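Local coordinates for protein Cow rumen GH26 endo-mannanase (Metagenome, PDB 6UEH) that probably hydrolyses internal beta-1,4-mannosidic bonds of mannans and galactomannans, as an endo-mannanase of glycoside hydrolase family 26 carrying a calcium-binding accessory domain, at residues Trp239-Leu252 and Lys280-Leu292. Numbering follows the deposited sequence.
Sequences WHINVPKDFDSYEL and KENDYWNEAIKML. With ACT (acetate ion), chain D.
In the TIM barrel of this GH26 enzyme, segment 239-252, which follows parallel strand 234-238 and includes the short strand 243-244, lies along helix 280-301, Trp239 meeting Leu292 and Phe247 meeting Lys280. The broad Trp239 indole slots between its own segment and the helix: methyl CD2 of Leu292 sits 3.6 Å from the centroid of the six-membered ring, almost straight over it, while CB of Ile241 covers the opposite face. Trp239 CZ3 touches Trp285 CH2 at 3.5 Å, the two six-membered rings nearly parallel (25°) but slid apart. Trp239 NE1 donates a hydrogen bond to a water, which in turn donates one to Ala288 O, and the small CB of Ala288 lets CD1 of Ile241 approach to 3.7 Å. A chi1 of 174° swings the Tyr284 ring away from its own backbone N and across to the loop, where its hydroxyl OH donates a 2.6 Å bond to Asn242 O, the backbone carbonyl of a buried residue, tilted 26° from the carbonyl plane. Lys280 suits the far end because its long chain, bent at chi3, passes over a face of Phe247 with CE 4.0 Å from the ring centroid. Lys280 NZ, also placed for a cation-pi interaction, then donates to Phe247 O (2.8 Å) and Tyr250 O (2.6 Å). A methionine here would probably leave both carbonyls without this donor and let the turn at 247-250 shift. Glu281 also lies against Phe247, but its OE2 is held by Lys270 N. His240 is hydrogen-bonded to Asp206 and to an acetate, probably from the crystallisation liquor, that His312 also holds. The arrangement is that of a beta-alpha unit of a TIM barrel, the segment after the strand packed on the following helix.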
loop_
_atom_site.group_PDB
_atom_site.type_symbol
_atom_site.label_atom_id
_atom_site.label_comp_id
_atom_site.label_asym_id
_atom_site.label_seq_id
_atom_site.Cartn_x
_atom_site.Cartn_y
_atom_site.Cartn_z
ATOM N N TRP A 239 -14.765 6.914 -3.456
ATOM C CA TRP A 239 -15.947 7.701 -3.126
ATOM C C TRP A 239 -15.545 9.057 -2.547
ATOM O O TRP A 239 -15.537 9.238 -1.332
ATOM C CB TRP A 239 -16.828 6.928 -2.136
ATOM C CG TRP A 239 -18.148 7.562 -1.807
ATOM C CD1 TRP A 239 -18.935 8.314 -2.633
ATOM C CD2 TRP A 239 -18.837 7.493 -0.551
ATOM N NE1 TRP A 239 -20.071 8.716 -1.968
ATOM C CE2 TRP A 239 -20.033 8.227 -0.689
ATOM C CE3 TRP A 239 -18.556 6.884 0.677
ATOM C CZ2 TRP A 239 -20.948 8.368 0.357
ATOM C CZ3 TRP A 239 -19.467 7.023 1.713
ATOM C CH2 TRP A 239 -20.647 7.759 1.545
ATOM N N HIS A 240 -15.203 10.000 -3.421
ATOM C CA HIS A 240 -14.790 11.337 -2.992
ATOM C C HIS A 240 -15.978 12.176 -2.522
ATOM O O HIS A 240 -16.245 13.247 -3.074
ATOM C CB HIS A 240 -14.063 12.072 -4.124
ATOM C CG HIS A 240 -12.658 11.607 -4.349
ATOM N ND1 HIS A 240 -12.356 10.436 -5.012
ATOM C CD2 HIS A 240 -11.471 12.161 -4.004
ATOM C CE1 HIS A 240 -11.044 10.289 -5.065
ATOM N NE2 HIS A 240 -10.483 11.320 -4.459
ATOM N N ILE A 241 -16.676 11.699 -1.496
ATOM C CA ILE A 241 -17.866 12.386 -1.010
ATOM C C ILE A 241 -17.501 13.700 -0.312
ATOM O O ILE A 241 -16.734 13.722 0.653
ATOM C CB ILE A 241 -18.694 11.479 -0.057
ATOM C CG1 ILE A 241 -19.898 12.240 0.506
ATOM C CG2 ILE A 241 -17.826 10.894 1.058
ATOM C CD1 ILE A 241 -20.909 12.654 -0.548
ATOM N N ASN A 242 -18.045 14.797 -0.830
ATOM C CA ASN A 242 -17.777 16.125 -0.289
ATOM C C ASN A 242 -18.701 16.497 0.867
ATOM O O ASN A 242 -19.775 15.922 1.032
ATOM C CB ASN A 242 -17.907 17.190 -1.386
ATOM C CG ASN A 242 -16.741 17.184 -2.358
ATOM O OD1 ASN A 242 -16.226 16.129 -2.733
ATOM N ND2 ASN A 242 -16.315 18.374 -2.767
ATOM N N VAL A 243 -18.268 17.469 1.662
ATOM C CA VAL A 243 -19.124 18.093 2.662
ATOM C C VAL A 243 -19.175 19.588 2.363
ATOM O O VAL A 243 -18.288 20.109 1.686
ATOM C CB VAL A 243 -18.611 17.854 4.101
ATOM C CG1 VAL A 243 -18.586 16.365 4.423
ATOM C CG2 VAL A 243 -17.233 18.480 4.291
ATOM N N PRO A 244 -20.220 20.284 2.842
ATOM C CA PRO A 244 -20.225 21.741 2.668
ATOM C C PRO A 244 -19.071 22.393 3.422
ATOM O O PRO A 244 -18.794 22.000 4.554
ATOM C CB PRO A 244 -21.574 22.166 3.260
ATOM C CG PRO A 244 -22.419 20.936 3.212
ATOM C CD PRO A 244 -21.476 19.795 3.437
ATOM N N LYS A 245 -18.399 23.357 2.799
ATOM C CA LYS A 245 -17.333 24.092 3.469
ATOM C C LYS A 245 -17.897 24.845 4.666
ATOM O O LYS A 245 -17.387 24.737 5.781
ATOM C CB LYS A 245 -16.651 25.070 2.511
ATOM C CG LYS A 245 -15.885 24.423 1.372
ATOM C CD LYS A 245 -15.239 25.491 0.500
ATOM C CE LYS A 245 -14.448 24.884 -0.646
ATOM N NZ LYS A 245 -13.836 25.939 -1.501
ATOM N N ASP A 246 -18.956 25.608 4.417
ATOM C CA ASP A 246 -19.663 26.334 5.464
ATOM C C ASP A 246 -20.829 25.494 5.974
ATOM O O ASP A 246 -21.960 25.639 5.513
ATOM C CB ASP A 246 -20.155 27.685 4.938
ATOM C CG ASP A 246 -20.917 28.480 5.981
ATOM O OD1 ASP A 246 -20.717 28.234 7.189
ATOM O OD2 ASP A 246 -21.710 29.361 5.589
ATOM N N PHE A 247 -20.545 24.613 6.927
ATOM C CA PHE A 247 -21.541 23.662 7.400
ATOM C C PHE A 247 -22.462 24.269 8.455
ATOM O O PHE A 247 -23.533 23.730 8.731
ATOM C CB PHE A 247 -20.857 22.414 7.957
ATOM C CG PHE A 247 -21.770 21.228 8.082
ATOM C CD1 PHE A 247 -22.291 20.620 6.952
ATOM C CD2 PHE A 247 -22.101 20.717 9.327
ATOM C CE1 PHE A 247 -23.130 19.525 7.060
ATOM C CE2 PHE A 247 -22.938 19.620 9.441
ATOM C CZ PHE A 247 -23.453 19.025 8.307
ATOM N N ASP A 248 -22.048 25.391 9.038
ATOM C CA ASP A 248 -22.852 26.062 10.055
ATOM C C ASP A 248 -24.161 26.594 9.478
ATOM O O ASP A 248 -25.213 26.485 10.107
ATOM C CB ASP A 248 -22.069 27.210 10.699
ATOM C CG ASP A 248 -20.927 26.724 11.571
ATOM O OD1 ASP A 248 -20.988 25.568 12.046
ATOM O OD2 ASP A 248 -19.971 27.497 11.787
ATOM N N SER A 249 -24.092 27.165 8.279
ATOM C CA SER A 249 -25.270 27.758 7.654
ATOM C C SER A 249 -26.029 26.738 6.811
ATOM O O SER A 249 -27.149 26.996 6.372
ATOM C CB SER A 249 -24.877 28.957 6.790
ATOM O OG SER A 249 -24.160 28.541 5.642
ATOM N N TYR A 250 -25.413 25.583 6.585
ATOM C CA TYR A 250 -26.043 24.532 5.797
ATOM C C TYR A 250 -27.248 23.932 6.513
ATOM O O TYR A 250 -27.231 23.731 7.726
ATOM C CB TYR A 250 -25.033 23.428 5.468
ATOM C CG TYR A 250 -25.654 22.205 4.829
ATOM C CD1 TYR A 250 -25.971 22.189 3.477
ATOM C CD2 TYR A 250 -25.925 21.065 5.580
ATOM C CE1 TYR A 250 -26.542 21.073 2.887
ATOM C CE2 TYR A 250 -26.497 19.946 5.001
ATOM C CZ TYR A 250 -26.801 19.955 3.653
ATOM O OH TYR A 250 -27.370 18.842 3.074
ATOM N N GLU A 251 -28.300 23.661 5.746
ATOM C CA GLU A 251 -29.440 22.895 6.234
ATOM C C GLU A 251 -29.715 21.755 5.259
ATOM O O GLU A 251 -29.405 21.861 4.074
ATOM C CB GLU A 251 -30.675 23.786 6.399
ATOM C CG GLU A 251 -30.380 25.118 7.063
ATOM C CD GLU A 251 -31.629 25.916 7.366
ATOM O OE1 GLU A 251 -32.669 25.670 6.715
ATOM O OE2 GLU A 251 -31.566 26.799 8.248
ATOM N N LEU A 252 -30.274 20.660 5.763
ATOM C CA LEU A 252 -30.541 19.492 4.931
ATOM C C LEU A 252 -31.446 19.846 3.755
ATOM O O LEU A 252 -32.481 20.485 3.928
ATOM C CB LEU A 252 -31.174 18.376 5.761
ATOM C CG LEU A 252 -30.343 17.811 6.912
ATOM C CD1 LEU A 252 -31.143 16.754 7.653
ATOM C CD2 LEU A 252 -29.030 17.238 6.398
ATOM N N LYS A 280 -26.426 17.226 12.752
ATOM C CA LYS A 280 -26.573 17.526 11.332
ATOM C C LYS A 280 -25.495 16.813 10.518
ATOM O O LYS A 280 -25.727 16.427 9.372
ATOM C CB LYS A 280 -26.517 19.038 11.090
ATOM C CG LYS A 280 -26.821 19.451 9.656
ATOM C CD LYS A 280 -27.012 20.954 9.543
ATOM C CE LYS A 280 -25.767 21.709 9.978
ATOM N NZ LYS A 280 -25.997 23.180 9.991
ATOM N N GLU A 281 -24.318 16.641 11.119
ATOM C CA GLU A 281 -23.243 15.879 10.495
ATOM C C GLU A 281 -23.708 14.461 10.189
ATOM O O GLU A 281 -23.482 13.942 9.094
ATOM C CB GLU A 281 -22.004 15.839 11.394
ATOM C CG GLU A 281 -21.118 17.079 11.326
ATOM C CD GLU A 281 -21.575 18.190 12.249
ATOM O OE1 GLU A 281 -22.670 18.071 12.841
ATOM O OE2 GLU A 281 -20.832 19.187 12.384
ATOM N N ASN A 282 -24.366 13.842 11.164
ATOM C CA ASN A 282 -24.858 12.480 11.010
ATOM C C ASN A 282 -25.982 12.392 9.984
ATOM O O ASN A 282 -26.045 11.441 9.204
ATOM C CB ASN A 282 -25.335 11.936 12.357
ATOM C CG ASN A 282 -25.846 10.514 12.264
ATOM O OD1 ASN A 282 -27.038 10.259 12.431
ATOM N ND2 ASN A 282 -24.943 9.576 11.992
ATOM N N ASP A 283 -26.867 13.386 9.990
ATOM C CA ASP A 283 -27.970 13.428 9.039
ATOM C C ASP A 283 -27.460 13.564 7.606
ATOM O O ASP A 283 -27.963 12.897 6.700
ATOM C CB ASP A 283 -28.927 14.577 9.368
ATOM C CG ASP A 283 -29.803 14.287 10.575
ATOM O OD1 ASP A 283 -29.930 13.103 10.958
ATOM O OD2 ASP A 283 -30.375 15.245 11.131
ATOM N N TYR A 284 -26.465 14.426 7.400
ATOM C CA TYR A 284 -25.882 14.574 6.069
ATOM C C TYR A 284 -25.173 13.298 5.639
ATOM O O TYR A 284 -25.370 12.816 4.522
ATOM C CB TYR A 284 -24.893 15.742 5.998
ATOM C CG TYR A 284 -24.196 15.777 4.657
ATOM C CD1 TYR A 284 -24.864 16.226 3.524
ATOM C CD2 TYR A 284 -22.891 15.319 4.512
ATOM C CE1 TYR A 284 -24.249 16.239 2.290
ATOM C CE2 TYR A 284 -22.265 15.328 3.277
ATOM C CZ TYR A 284 -22.949 15.789 2.171
ATOM O OH TYR A 284 -22.335 15.800 0.938
ATOM N N TRP A 285 -24.337 12.773 6.532
ATOM C CA TRP A 285 -23.576 11.551 6.289
ATOM C C TRP A 285 -24.515 10.414 5.886
ATOM O O TRP A 285 -24.243 9.681 4.935
ATOM C CB TRP A 285 -22.760 11.202 7.546
ATOM C CG TRP A 285 -21.869 9.979 7.488
ATOM C CD1 TRP A 285 -21.779 8.997 8.432
ATOM C CD2 TRP A 285 -20.920 9.633 6.465
ATOM N NE1 TRP A 285 -20.851 8.057 8.060
ATOM C CE2 TRP A 285 -20.310 8.421 6.856
ATOM C CE3 TRP A 285 -20.535 10.221 5.255
ATOM C CZ2 TRP A 285 -19.340 7.789 6.080
ATOM C CZ3 TRP A 285 -19.571 9.591 4.487
ATOM C CH2 TRP A 285 -18.985 8.386 4.902
ATOM N N ASN A 286 -25.638 10.297 6.587
ATOM C CA ASN A 286 -26.628 9.273 6.266
ATOM C C ASN A 286 -27.272 9.474 4.898
ATOM O O ASN A 286 -27.534 8.504 4.187
ATOM C CB ASN A 286 -27.708 9.220 7.348
ATOM C CG ASN A 286 -27.238 8.503 8.598
ATOM O OD1 ASN A 286 -26.345 7.656 8.541
ATOM N ND2 ASN A 286 -27.837 8.836 9.735
ATOM N N GLU A 287 -27.529 10.728 4.529
ATOM C CA GLU A 287 -28.085 11.029 3.212
ATOM C C GLU A 287 -27.104 10.655 2.108
ATOM O O GLU A 287 -27.495 10.108 1.078
ATOM C CB GLU A 287 -28.452 12.510 3.094
ATOM C CG GLU A 287 -29.686 12.922 3.872
ATOM C CD GLU A 287 -30.152 14.320 3.508
ATOM O OE1 GLU A 287 -29.728 14.826 2.447
ATOM O OE2 GLU A 287 -30.938 14.912 4.277
ATOM N N ALA A 288 -25.826 10.951 2.328
ATOM C CA ALA A 288 -24.788 10.610 1.361
ATOM C C ALA A 288 -24.645 9.095 1.222
ATOM O O ALA A 288 -24.491 8.574 0.117
ATOM C CB ALA A 288 -23.461 11.236 1.764
ATOM N N ILE A 289 -24.700 8.394 2.350
ATOM C CA ILE A 289 -24.638 6.936 2.342
ATOM C C ILE A 289 -25.840 6.352 1.597
ATOM O O ILE A 289 -25.702 5.391 0.837
ATOM C CB ILE A 289 -24.580 6.370 3.774
ATOM C CG1 ILE A 289 -23.250 6.735 4.433
ATOM C CG2 ILE A 289 -24.753 4.857 3.773
ATOM C CD1 ILE A 289 -23.179 6.362 5.900
ATOM N N LYS A 290 -27.008 6.952 1.809
ATOM C CA LYS A 290 -28.238 6.519 1.149
ATOM C C LYS A 290 -28.119 6.606 -0.370
ATOM O O LYS A 290 -28.497 5.676 -1.086
ATOM C CB LYS A 290 -29.428 7.359 1.627
ATOM C CG LYS A 290 -30.767 6.970 0.999
ATOM C CD LYS A 290 -31.876 7.946 1.381
ATOM C CE LYS A 290 -31.590 9.340 0.834
ATOM N NZ LYS A 290 -32.705 10.304 1.085
ATOM N N MET A 291 -27.591 7.724 -0.858
ATOM C CA MET A 291 -27.460 7.934 -2.296
ATOM C C MET A 291 -26.402 7.011 -2.890
ATOM O O MET A 291 -26.545 6.531 -4.017
ATOM C CB MET A 291 -27.129 9.395 -2.597
ATOM C CG MET A 291 -28.219 10.356 -2.152
ATOM S SD MET A 291 -28.032 12.017 -2.824
ATOM C CE MET A 291 -29.477 12.811 -2.129
ATOM N N LEU A 292 -25.347 6.758 -2.122
ATOM C CA LEU A 292 -24.338 5.781 -2.509
ATOM C C LEU A 292 -24.932 4.378 -2.583
ATOM O O LEU A 292 -24.743 3.664 -3.571
ATOM C CB LEU A 292 -23.168 5.793 -1.527
ATOM C CG LEU A 292 -22.167 4.647 -1.699
ATOM C CD1 LEU A 292 -21.301 4.859 -2.939
ATOM C CD2 LEU A 292 -21.312 4.477 -0.448
HETATM C C ACT D . -7.315 10.917 -5.085
HETATM O O ACT D . -7.926 11.923 -4.663
HETATM O OXT ACT D . -7.734 9.811 -4.678
HETATM C CH3 ACT D . -6.154 11.033 -6.028
HETATM O O HOH W 1 -23.040 9.798 -1.873
HETATM O O HOH W 2 -23.457 23.143 12.372
#